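Local coordinates for chorismate mutase protein (Bartonella henselae, PDB 3RMI) that probably catalyses the rearrangement of chorismate to prephenate, working as an all-helical dimer whose active sites, here occupied by D-malate, take residues from both subunits, at residues L14-L17 / R18-I21; H30-A33 / E34-R37; N23-I26 / T27-H30; K89-V92 / H93-V97. All coordinates share one frame; numbering follows the deposited sequence.

Interaction 1 of 4, residues L14-L17 / R18-I21; sequences LAYL and RQSI. With MLT (D-malate), chain D.
Leu14 and Arg18, one turn apart on the long N-terminal helix 4-48, run side by side and carry this contact in an all-helical chorismate mutase of the AroQ type, where the first helix of one subunit reaches into the active site of the other. The backbone contributes i to i+4 bonds: Arg18 N donates to Leu14 O at 2.9 Å, and Ile21 N donates to Leu17 O at 3.1 Å in a nearly straight bond of 172°, whereas the one from Ser20 N to Tyr16 O is weak.

Leu14 supplies the van der Waals contact on the guanidinium face. Its CG is anti to the backbone N (chi1 -162°), which lays the branch against one face of the Arg18 guanidinium, off centre toward the rim; CD2 lies 3.8 Å from Arg18 NH1. Leu14, Leu17 and Ile21 also pack on Ile42 of the second subunit.

The polar interactions gather at the end of Arg18, whose chain is extended from CG to NE. NH2 forms a salt bridge with Asp55 of the second subunit, which probably helps to fix the turn of the guanidinium. Arg58, Arg35, Gln62 and Lys46 of that subunit complete the pocket for the malate. Arg18 grips this ligand by two bonds: NE reaches the malate hydroxyl O3 at 2.7 Å, and the longer bond from NH2 meets carboxylate O1 at 3.3 Å, almost straight at 171° and in the guanidinium plane.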
loop_
_atom_site.group_PDB
_atom_site.type_symbol
_atom_site.label_atom_id
_atom_site.label_comp_id
_atom_site.label_asym_id
_atom_site.label_seq_id
_atom_site.Cartn_x
_atom_site.Cartn_y
_atom_site.Cartn_z
ATOM N N LEU A 14 -9.829 -21.498 2.090
ATOM C CA LEU A 14 -9.767 -20.335 1.242
ATOM C C LEU A 14 -10.503 -19.179 1.912
ATOM O O LEU A 14 -9.966 -18.081 2.019
ATOM C CB LEU A 14 -10.398 -20.696 -0.088
ATOM C CG LEU A 14 -10.145 -19.846 -1.321
ATOM C CD1 LEU A 14 -8.647 -19.733 -1.599
ATOM C CD2 LEU A 14 -10.940 -20.500 -2.505
ATOM N N ALA A 15 -11.722 -19.443 2.385
ATOM C CA ALA A 15 -12.540 -18.437 3.078
ATOM C C ALA A 15 -11.840 -17.881 4.311
ATOM O O ALA A 15 -11.896 -16.689 4.581
ATOM C CB ALA A 15 -13.886 -19.023 3.471
ATOM N N TYR A 16 -11.181 -18.751 5.060
ATOM C CA TYR A 16 -10.509 -18.340 6.266
ATOM C C TYR A 16 -9.339 -17.398 5.928
ATOM O O TYR A 16 -9.184 -16.349 6.559
ATOM C CB TYR A 16 -10.085 -19.574 7.058
ATOM C CG TYR A 16 -9.274 -19.286 8.296
ATOM C CD1 TYR A 16 -9.862 -19.239 9.561
ATOM C CD2 TYR A 16 -7.897 -19.079 8.200
ATOM C CE1 TYR A 16 -9.089 -18.980 10.714
ATOM C CE2 TYR A 16 -7.118 -18.817 9.327
ATOM C CZ TYR A 16 -7.716 -18.772 10.577
ATOM O OH TYR A 16 -6.908 -18.496 11.651
ATOM N N LEU A 17 -8.558 -17.735 4.899
ATOM C CA LEU A 17 -7.423 -16.899 4.471
ATOM C C LEU A 17 -7.919 -15.571 3.922
ATOM O O LEU A 17 -7.317 -14.514 4.105
ATOM C CB LEU A 17 -6.584 -17.622 3.406
ATOM C CG LEU A 17 -5.763 -18.811 3.948
ATOM C CD1 LEU A 17 -5.500 -19.812 2.837
ATOM C CD2 LEU A 17 -4.409 -18.427 4.673
ATOM N N ARG A 18 -9.050 -15.596 3.273
ATOM C CA ARG A 18 -9.591 -14.362 2.755
ATOM C C ARG A 18 -10.133 -13.463 3.845
ATOM O O ARG A 18 -10.112 -12.247 3.684
ATOM C CB ARG A 18 -10.619 -14.649 1.692
ATOM C CG ARG A 18 -9.959 -15.107 0.412
ATOM C CD ARG A 18 -10.958 -15.686 -0.577
ATOM N NE ARG A 18 -10.365 -15.819 -1.897
ATOM C CZ ARG A 18 -10.948 -16.406 -2.927
ATOM N NH1 ARG A 18 -12.149 -16.940 -2.797
ATOM N NH2 ARG A 18 -10.326 -16.452 -4.092
ATOM N N GLN A 19 -10.583 -14.022 4.967
ATOM C CA GLN A 19 -10.979 -13.172 6.103
ATOM C C GLN A 19 -9.784 -12.355 6.535
ATOM O O GLN A 19 -9.917 -11.168 6.876
ATOM C CB GLN A 19 -11.457 -13.981 7.306
ATOM C CG GLN A 19 -12.953 -14.184 7.364
ATOM C CD GLN A 19 -13.390 -15.468 8.124
ATOM O OE1 GLN A 19 -12.606 -16.083 8.872
ATOM N NE2 GLN A 19 -14.656 -15.868 7.922
ATOM N N SER A 20 -8.622 -12.999 6.566
ATOM C CA SER A 20 -7.432 -12.348 7.083
ATOM C C SER A 20 -6.988 -11.235 6.153
ATOM O O SER A 20 -6.734 -10.113 6.580
ATOM C CB SER A 20 -6.318 -13.368 7.256
ATOM O OG SER A 20 -6.471 -14.101 8.457
ATOM N N ILE A 21 -6.945 -11.553 4.866
ATOM C CA ILE A 21 -6.605 -10.594 3.830
ATOM C C ILE A 21 -7.494 -9.391 3.953
ATOM O O ILE A 21 -7.033 -8.258 3.978
ATOM C CB ILE A 21 -6.732 -11.245 2.452
ATOM C CG1 ILE A 21 -5.583 -12.250 2.277
ATOM C CG2 ILE A 21 -6.715 -10.181 1.339
ATOM C CD1 ILE A 21 -5.935 -13.354 1.304
HETATM C C1 MLT D . -6.986 -13.861 -4.076
HETATM O O1 MLT D . -7.514 -14.872 -4.632
HETATM O O2 MLT D . -6.166 -13.286 -4.777
HETATM C C2 MLT D . -7.288 -13.400 -2.667
HETATM O O3 MLT D . -8.599 -13.835 -2.473
HETATM C C3 MLT D . -7.300 -11.939 -2.211
HETATM C C4 MLT D . -6.608 -10.856 -3.064
HETATM O O4 MLT D . -6.933 -10.649 -4.291
HETATM O O5 MLT D . -5.743 -10.093 -2.548
#

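Interaction 2 of 4, residues H30-A33 / E34-R37; sequences HILA and ERFR. With MLT (D-malate), chain B.
His30 and Glu34 open the contact through a backbone bond, Glu34 N to His30 O. Glu34 folds back at chi2 (-57°), and its carboxylate pairs with Arg37, three residues on: Arg37 NE makes a salt bridge to Glu34 OE2 at 3.3 Å, on the exposed side of the helix. Ile31 accepts from Arg35 N, and its side chain packs on Ile31 of the second subunit.

Leu32 does most of the side-chain work. Its CD2 lies 4.4 Å from Phe36 CE2 and 4.2 Å from Arg35 CD, while Leu32 O, which takes the Phe36 N-H, also lies in the plane of the Phe36 ring at its edge, 3.3 Å from CD2. Ala33 O accepts from Arg37 N.

Arg35 leaves the helix with CG anti to the backbone N (chi1 -163°) and runs extended to a guanidinium with two kinds of partner. NH1 and NH2 both donate to malate O5, each at 2.8 Å, a forked grip on one carboxylate oxygen, while NE is bridged to Asp25 of the second subunit, probably helping to position the group. On helix 77-106, Arg35 rests against Ile87 and Val91, and Phe36 against Glu90 and Gln94; Phe79 of the second subunit meets the Phe36 ring.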
loop_
_atom_site.group_PDB
_atom_site.type_symbol
_atom_site.label_atom_id
_atom_site.label_comp_id
_atom_site.label_asym_id
_atom_site.label_seq_id
_atom_site.Cartn_x
_atom_site.Cartn_y
_atom_site.Cartn_z
ATOM N N HIS A 30 -6.562 2.252 7.028
ATOM C CA HIS A 30 -6.520 3.155 8.200
ATOM C C HIS A 30 -5.136 3.767 8.419
ATOM O O HIS A 30 -5.043 4.949 8.671
ATOM C CB HIS A 30 -7.007 2.458 9.454
ATOM C CG HIS A 30 -8.490 2.375 9.544
ATOM N ND1 HIS A 30 -9.175 1.189 9.427
ATOM C CD2 HIS A 30 -9.426 3.336 9.726
ATOM C CE1 HIS A 30 -10.469 1.413 9.572
ATOM N NE2 HIS A 30 -10.648 2.708 9.754
ATOM N N ILE A 31 -4.077 2.993 8.215
ATOM C CA ILE A 31 -2.723 3.520 8.325
ATOM C C ILE A 31 -2.384 4.515 7.243
ATOM O O ILE A 31 -1.805 5.571 7.510
ATOM C CB ILE A 31 -1.690 2.397 8.281
ATOM C CG1 ILE A 31 -1.790 1.601 9.573
ATOM C CG2 ILE A 31 -0.276 2.959 8.167
ATOM C CD1 ILE A 31 -1.171 0.200 9.426
ATOM N N LEU A 32 -2.745 4.198 6.010
ATOM C CA LEU A 32 -2.612 5.173 4.928
ATOM C C LEU A 32 -3.443 6.456 5.132
ATOM O O LEU A 32 -2.982 7.548 4.775
ATOM C CB LEU A 32 -3.001 4.551 3.613
ATOM C CG LEU A 32 -2.056 3.562 2.957
ATOM C CD1 LEU A 32 -2.835 2.988 1.731
ATOM C CD2 LEU A 32 -0.799 4.244 2.513
ATOM N N ALA A 33 -4.643 6.344 5.695
ATOM C CA ALA A 33 -5.375 7.542 6.069
ATOM C C ALA A 33 -4.514 8.441 6.937
ATOM O O ALA A 33 -4.469 9.641 6.718
ATOM C CB ALA A 33 -6.667 7.215 6.816
ATOM N N GLU A 34 -3.856 7.883 7.953
ATOM C CA GLU A 34 -3.013 8.732 8.796
ATOM C C GLU A 34 -1.791 9.256 8.042
ATOM O O GLU A 34 -1.414 10.409 8.223
ATOM C CB GLU A 34 -2.587 8.026 10.079
ATOM C CG GLU A 34 -3.715 7.885 11.100
ATOM C CD GLU A 34 -4.341 9.226 11.504
ATOM O OE1 GLU A 34 -3.611 10.182 11.895
ATOM O OE2 GLU A 34 -5.581 9.312 11.425
ATOM N N ARG A 35 -1.197 8.424 7.195
ATOM C CA ARG A 35 -0.008 8.831 6.426
ATOM C C ARG A 35 -0.342 10.019 5.552
ATOM O O ARG A 35 0.466 10.957 5.438
ATOM C CB ARG A 35 0.453 7.711 5.518
ATOM C CG ARG A 35 1.899 7.884 4.997
ATOM C CD ARG A 35 2.149 6.924 3.879
ATOM N NE ARG A 35 3.539 6.846 3.449
ATOM C CZ ARG A 35 4.146 7.749 2.671
ATOM N NH1 ARG A 35 3.528 8.857 2.279
ATOM N NH2 ARG A 35 5.388 7.558 2.306
ATOM N N PHE A 36 -1.535 9.979 4.935
ATOM C CA PHE A 36 -1.968 11.068 4.066
ATOM C C PHE A 36 -2.353 12.336 4.854
ATOM O O PHE A 36 -2.216 13.442 4.348
ATOM C CB PHE A 36 -3.064 10.600 3.098
ATOM C CG PHE A 36 -2.507 10.002 1.845
ATOM C CD1 PHE A 36 -2.061 10.826 0.813
ATOM C CD2 PHE A 36 -2.310 8.637 1.735
ATOM C CE1 PHE A 36 -1.501 10.287 -0.334
ATOM C CE2 PHE A 36 -1.723 8.085 0.589
ATOM C CZ PHE A 36 -1.331 8.917 -0.439
ATOM N N ARG A 37 -2.804 12.184 6.096
ATOM C CA ARG A 37 -2.970 13.325 6.961
ATOM C C ARG A 37 -1.616 13.998 7.150
ATOM O O ARG A 37 -1.529 15.207 7.032
ATOM C CB ARG A 37 -3.611 12.939 8.298
ATOM C CG ARG A 37 -5.132 13.060 8.233
ATOM C CD ARG A 37 -5.913 12.098 9.168
ATOM N NE ARG A 37 -5.852 12.500 10.582
ATOM C CZ ARG A 37 -6.700 13.313 11.214
ATOM N NH1 ARG A 37 -7.720 13.866 10.580
ATOM N NH2 ARG A 37 -6.518 13.581 12.504
HETATM C C1 MLT B . 7.260 14.251 1.318
HETATM O O1 MLT B . 7.859 15.361 1.173
HETATM O O2 MLT B . 6.609 13.912 0.340
HETATM C C2 MLT B . 7.297 13.413 2.577
HETATM O O3 MLT B . 8.532 13.742 3.132
HETATM C C3 MLT B . 7.260 11.883 2.608
HETATM C C4 MLT B . 6.777 11.095 1.373
HETATM O O4 MLT B . 7.339 11.224 0.223
HETATM O O5 MLT B . 5.849 10.244 1.481
#

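Interaction 3 of 4, residues N23-I26 / T27-H30; sequences NFDI and TLIH
Thr27 turns its hydroxyl back onto the Asn23 carbonyl one helical turn earlier. With OG1 beside its own backbone N (chi1 -50°), the hydroxyl donates to Asn23 O at 2.6 Å, while Thr27 N donates to the same oxygen at 3.2 Å; the two donors come from opposite faces of the carbonyl plane. In the middle of helix 4-48, Asn23 O thus takes a side-chain bond beside the ordinary i to i+4 backbone bond.

The tightly packed side is formed by Asp25, Leu28 and Ile29, all buried. Leu28 CD1 meets Asp25 OD1 at 3.9 Å, its CG lies 3.3 Å from Phe24 O, and Leu28 N bonds to that oxygen at 2.8 Å. Leu84 of the second subunit packs on Asp25.

On the looser side, Ile26 and the exposed His30 point the same way. Ile26 CG2 rests 3.5 Å from His30 CE1, and His30 ND1 adds a weak, bent bond (126°) to Ile26 O, alongside the bond from His30 N.

The Asp25 carboxylate is engaged across the dimer by a salt bridge from OD1 to Arg35 NE of the second subunit. Buried and close to D-malate, Asp25 is thus placed as a second-shell residue and probably orients a ligand-binding arginine and offsets part of its charge.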
loop_
_atom_site.group_PDB
_atom_site.type_symbol
_atom_site.label_atom_id
_atom_site.label_comp_id
_atom_site.label_asym_id
_atom_site.label_seq_id
_atom_site.Cartn_x
_atom_site.Cartn_y
_atom_site.Cartn_z
ATOM N N ASN A 23 -9.138 -8.242 6.420
ATOM C CA ASN A 23 -8.775 -7.502 7.605
ATOM C C ASN A 23 -7.496 -6.702 7.443
ATOM O O ASN A 23 -7.352 -5.581 7.976
ATOM C CB ASN A 23 -8.525 -8.497 8.709
ATOM C CG ASN A 23 -9.146 -8.088 9.990
ATOM O OD1 ASN A 23 -10.377 -8.285 10.197
ATOM N ND2 ASN A 23 -8.321 -7.551 10.896
ATOM N N PHE A 24 -6.515 -7.311 6.775
ATOM C CA PHE A 24 -5.273 -6.583 6.520
ATOM C C PHE A 24 -5.557 -5.356 5.663
ATOM O O PHE A 24 -5.030 -4.290 5.926
ATOM C CB PHE A 24 -4.243 -7.466 5.859
ATOM C CG PHE A 24 -3.744 -8.583 6.741
ATOM C CD1 PHE A 24 -3.429 -8.354 8.056
ATOM C CD2 PHE A 24 -3.587 -9.863 6.235
ATOM C CE1 PHE A 24 -2.972 -9.379 8.851
ATOM C CE2 PHE A 24 -3.119 -10.883 7.009
ATOM C CZ PHE A 24 -2.821 -10.659 8.313
ATOM N N ASP A 25 -6.408 -5.512 4.663
ATOM C CA ASP A 25 -6.727 -4.406 3.776
ATOM C C ASP A 25 -7.405 -3.235 4.497
ATOM O O ASP A 25 -7.117 -2.092 4.171
ATOM C CB ASP A 25 -7.569 -4.892 2.598
ATOM C CG ASP A 25 -6.740 -5.728 1.572
ATOM O OD1 ASP A 25 -5.486 -5.675 1.618
ATOM O OD2 ASP A 25 -7.341 -6.460 0.725
ATOM N N ILE A 26 -8.272 -3.489 5.477
ATOM C CA ILE A 26 -8.862 -2.376 6.236
ATOM C C ILE A 26 -7.808 -1.664 7.031
ATOM O O ILE A 26 -7.846 -0.453 7.175
ATOM C CB ILE A 26 -9.880 -2.733 7.328
ATOM C CG1 ILE A 26 -10.790 -3.837 6.932
ATOM C CG2 ILE A 26 -10.751 -1.480 7.631
ATOM C CD1 ILE A 26 -12.072 -3.943 7.828
ATOM N N THR A 27 -6.952 -2.452 7.653
ATOM C CA THR A 27 -5.826 -1.950 8.436
ATOM C C THR A 27 -4.923 -1.086 7.598
ATOM O O THR A 27 -4.535 0.003 8.006
ATOM C CB THR A 27 -5.045 -3.136 8.996
ATOM O OG1 THR A 27 -5.991 -4.033 9.634
ATOM C CG2 THR A 27 -4.065 -2.686 10.005
ATOM N N LEU A 28 -4.607 -1.560 6.397
ATOM C CA LEU A 28 -3.753 -0.801 5.500
ATOM C C LEU A 28 -4.374 0.536 5.148
ATOM O O LEU A 28 -3.674 1.546 5.080
ATOM C CB LEU A 28 -3.450 -1.602 4.229
ATOM C CG LEU A 28 -2.517 -2.818 4.374
ATOM C CD1 LEU A 28 -2.564 -3.628 3.088
ATOM C CD2 LEU A 28 -1.078 -2.401 4.676
ATOM N N ILE A 29 -5.686 0.559 4.932
ATOM C CA ILE A 29 -6.370 1.817 4.621
ATOM C C ILE A 29 -6.361 2.771 5.823
ATOM O O ILE A 29 -6.215 3.981 5.662
ATOM C CB ILE A 29 -7.834 1.578 4.186
ATOM C CG1 ILE A 29 -7.863 0.963 2.775
ATOM C CG2 ILE A 29 -8.669 2.894 4.186
ATOM C CD1 ILE A 29 -7.180 1.830 1.687
ATOM N N HIS A 30 -6.562 2.252 7.028
ATOM C CA HIS A 30 -6.520 3.155 8.200
ATOM C C HIS A 30 -5.136 3.767 8.419
ATOM O O HIS A 30 -5.043 4.949 8.671
ATOM C CB HIS A 30 -7.007 2.458 9.454
ATOM C CG HIS A 30 -8.490 2.375 9.544
ATOM N ND1 HIS A 30 -9.175 1.189 9.427
ATOM C CD2 HIS A 30 -9.426 3.336 9.726
ATOM C CE1 HIS A 30 -10.469 1.413 9.572
ATOM N NE2 HIS A 30 -10.648 2.708 9.754
#

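Interaction 4 of 4, residues K89-V92 / H93-V97; sequences KEVV and HQHEV. With MLT (D-malate), chain B; EDO (1,2-ethanediol), chain C.
Val91 and His95, one turn apart on helix 77-106, lie side by side, and their first torsions turn CG1 over the ring: CG1 of Val91 is anti to the backbone N (chi1 170°), and CG of His95 lies beside its own N (chi1 -77°). The methyl then sits over one face of the imidazole in a CH-pi contact, 3.8 Å from CG1 to the ring centroid and 22° off the normal. Val91 O, which accepts from His95 N at 2.8 Å, also lies over a face of the ring.

In the AroQ-type helical fold this part of the last helix forms a wall of the active site. Malate O2 is 3.3 Å from His95 CE1 and 3.5 Å from Val91 CG1, contacts without a hydrogen bond. His95 NE2 bonds instead to Thr39 O of helix 4-48, which probably fixes the rotation of the ring; ND1 is buried without a modelled partner.

Away from the ligand, Glu90 bends at chi2 so that OE2 stands 3.9 Å from Gln94 NE2, the carboxylate and amide planes nearly perpendicular. The same oxygen lies near the plane of the His93 ring at its edge, 4.1 Å from ND1. Gln94 OE1 is held by Gln40 NE2 of helix 4-48.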
loop_
_atom_site.group_PDB
_atom_site.type_symbol
_atom_site.label_atom_id
_atom_site.label_comp_id
_atom_site.label_asym_id
_atom_site.label_seq_id
_atom_site.Cartn_x
_atom_site.Cartn_y
_atom_site.Cartn_z
ATOM N N LYS A 89 4.005 8.948 -5.623
ATOM C CA LYS A 89 3.402 9.567 -6.823
ATOM C C LYS A 89 2.066 10.256 -6.464
ATOM O O LYS A 89 1.752 11.349 -6.955
ATOM C CB LYS A 89 3.182 8.483 -7.889
ATOM C CG LYS A 89 2.968 8.952 -9.313
ATOM C CD LYS A 89 2.498 7.789 -10.207
ATOM C CE LYS A 89 2.075 8.271 -11.594
ATOM N NZ LYS A 89 1.211 7.233 -12.256
ATOM N N GLU A 90 1.285 9.631 -5.589
ATOM C CA GLU A 90 0.056 10.248 -5.156
ATOM C C GLU A 90 0.382 11.469 -4.320
ATOM O O GLU A 90 -0.243 12.511 -4.453
ATOM C CB GLU A 90 -0.759 9.268 -4.338
ATOM C CG GLU A 90 -2.093 9.820 -3.889
ATOM C CD GLU A 90 -3.011 10.181 -5.047
ATOM O OE1 GLU A 90 -2.775 9.701 -6.184
ATOM O OE2 GLU A 90 -3.983 10.926 -4.814
ATOM N N VAL A 91 1.368 11.330 -3.444
ATOM C CA VAL A 91 1.756 12.422 -2.545
ATOM C C VAL A 91 2.220 13.643 -3.332
ATOM O O VAL A 91 1.844 14.769 -3.020
ATOM C CB VAL A 91 2.848 11.983 -1.556
ATOM C CG1 VAL A 91 3.418 13.191 -0.810
ATOM C CG2 VAL A 91 2.275 10.958 -0.556
ATOM N N VAL A 92 3.007 13.409 -4.371
ATOM C CA VAL A 92 3.555 14.485 -5.175
ATOM C C VAL A 92 2.411 15.194 -5.902
ATOM O O VAL A 92 2.360 16.435 -5.941
ATOM C CB VAL A 92 4.645 13.947 -6.147
ATOM C CG1 VAL A 92 4.834 14.877 -7.296
ATOM C CG2 VAL A 92 5.964 13.711 -5.394
ATOM N N HIS A 93 1.475 14.413 -6.449
ATOM C CA HIS A 93 0.239 14.976 -6.974
ATOM C C HIS A 93 -0.464 15.844 -5.929
ATOM O O HIS A 93 -0.878 16.968 -6.221
ATOM C CB HIS A 93 -0.736 13.879 -7.454
ATOM C CG HIS A 93 -2.057 14.415 -7.946
ATOM N ND1 HIS A 93 -3.264 14.092 -7.358
ATOM C CD2 HIS A 93 -2.352 15.277 -8.951
ATOM C CE1 HIS A 93 -4.244 14.720 -7.986
ATOM N NE2 HIS A 93 -3.716 15.444 -8.956
ATOM N N GLN A 94 -0.616 15.330 -4.711
ATOM C CA GLN A 94 -1.352 16.074 -3.701
ATOM C C GLN A 94 -0.642 17.359 -3.310
ATOM O O GLN A 94 -1.292 18.370 -3.030
ATOM C CB GLN A 94 -1.599 15.230 -2.470
ATOM C CG GLN A 94 -2.866 14.409 -2.567
ATOM C CD GLN A 94 -3.211 13.706 -1.252
ATOM O OE1 GLN A 94 -2.673 14.041 -0.183
ATOM N NE2 GLN A 94 -4.103 12.724 -1.331
ATOM N N HIS A 95 0.685 17.315 -3.286
ATOM C CA HIS A 95 1.474 18.498 -2.992
ATOM C C HIS A 95 1.270 19.566 -4.047
ATOM O O HIS A 95 1.150 20.743 -3.728
ATOM C CB HIS A 95 2.960 18.139 -2.892
ATOM C CG HIS A 95 3.333 17.462 -1.610
ATOM N ND1 HIS A 95 4.623 17.079 -1.324
ATOM C CD2 HIS A 95 2.594 17.132 -0.527
ATOM C CE1 HIS A 95 4.661 16.531 -0.124
ATOM N NE2 HIS A 95 3.443 16.554 0.384
ATOM N N GLU A 96 1.237 19.150 -5.304
ATOM C CA GLU A 96 0.987 20.073 -6.405
ATOM C C GLU A 96 -0.429 20.654 -6.349
ATOM O O GLU A 96 -0.613 21.849 -6.622
ATOM C CB GLU A 96 1.248 19.388 -7.755
ATOM C CG GLU A 96 2.741 19.052 -7.986
ATOM C CD GLU A 96 3.020 18.157 -9.206
ATOM O OE1 GLU A 96 2.086 17.487 -9.737
ATOM O OE2 GLU A 96 4.208 18.122 -9.619
ATOM N N VAL A 97 -1.422 19.834 -5.988
ATOM C CA VAL A 97 -2.813 20.323 -5.878
ATOM C C VAL A 97 -2.970 21.371 -4.766
ATOM O O VAL A 97 -3.634 22.394 -4.948
ATOM C CB VAL A 97 -3.839 19.167 -5.694
ATOM C CG1 VAL A 97 -5.227 19.710 -5.285
ATOM C CG2 VAL A 97 -3.946 18.362 -6.994
HETATM C C1 MLT B . 7.260 14.251 1.318
HETATM O O1 MLT B . 7.859 15.361 1.173
HETATM O O2 MLT B . 6.609 13.912 0.340
HETATM C C2 MLT B . 7.297 13.413 2.577
HETATM O O3 MLT B . 8.532 13.742 3.132
HETATM C C3 MLT B . 7.260 11.883 2.608
HETATM C C4 MLT B . 6.777 11.095 1.373
HETATM O O4 MLT B . 7.339 11.224 0.223
HETATM O O5 MLT B . 5.849 10.244 1.481
HETATM C C1 EDO C . -6.942 10.729 1.168
HETATM O O1 EDO C . -8.311 10.335 1.005
HETATM C C2 EDO C . -6.092 9.875 0.238
HETATM O O2 EDO C . -5.406 10.728 -0.680
#

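In the fold
Along the chain the order is interaction 1, interaction 3, interaction 2, then interaction 4. The first three follow one another on helix 4-48, with centres 14 Å apart between 1 and 3 and 11 Å between 3 and 2, which share His30; interaction 4 lies on helix 77-106. Interactions 2 and 4 touch where these two helices meet, and together they line one malate site. Interaction 1, about 34 Å from interaction 4 between centres, contributes to the other malate site, completed by the second subunit. One long helix therefore serves two active sites, consistent with a dimer needed for both.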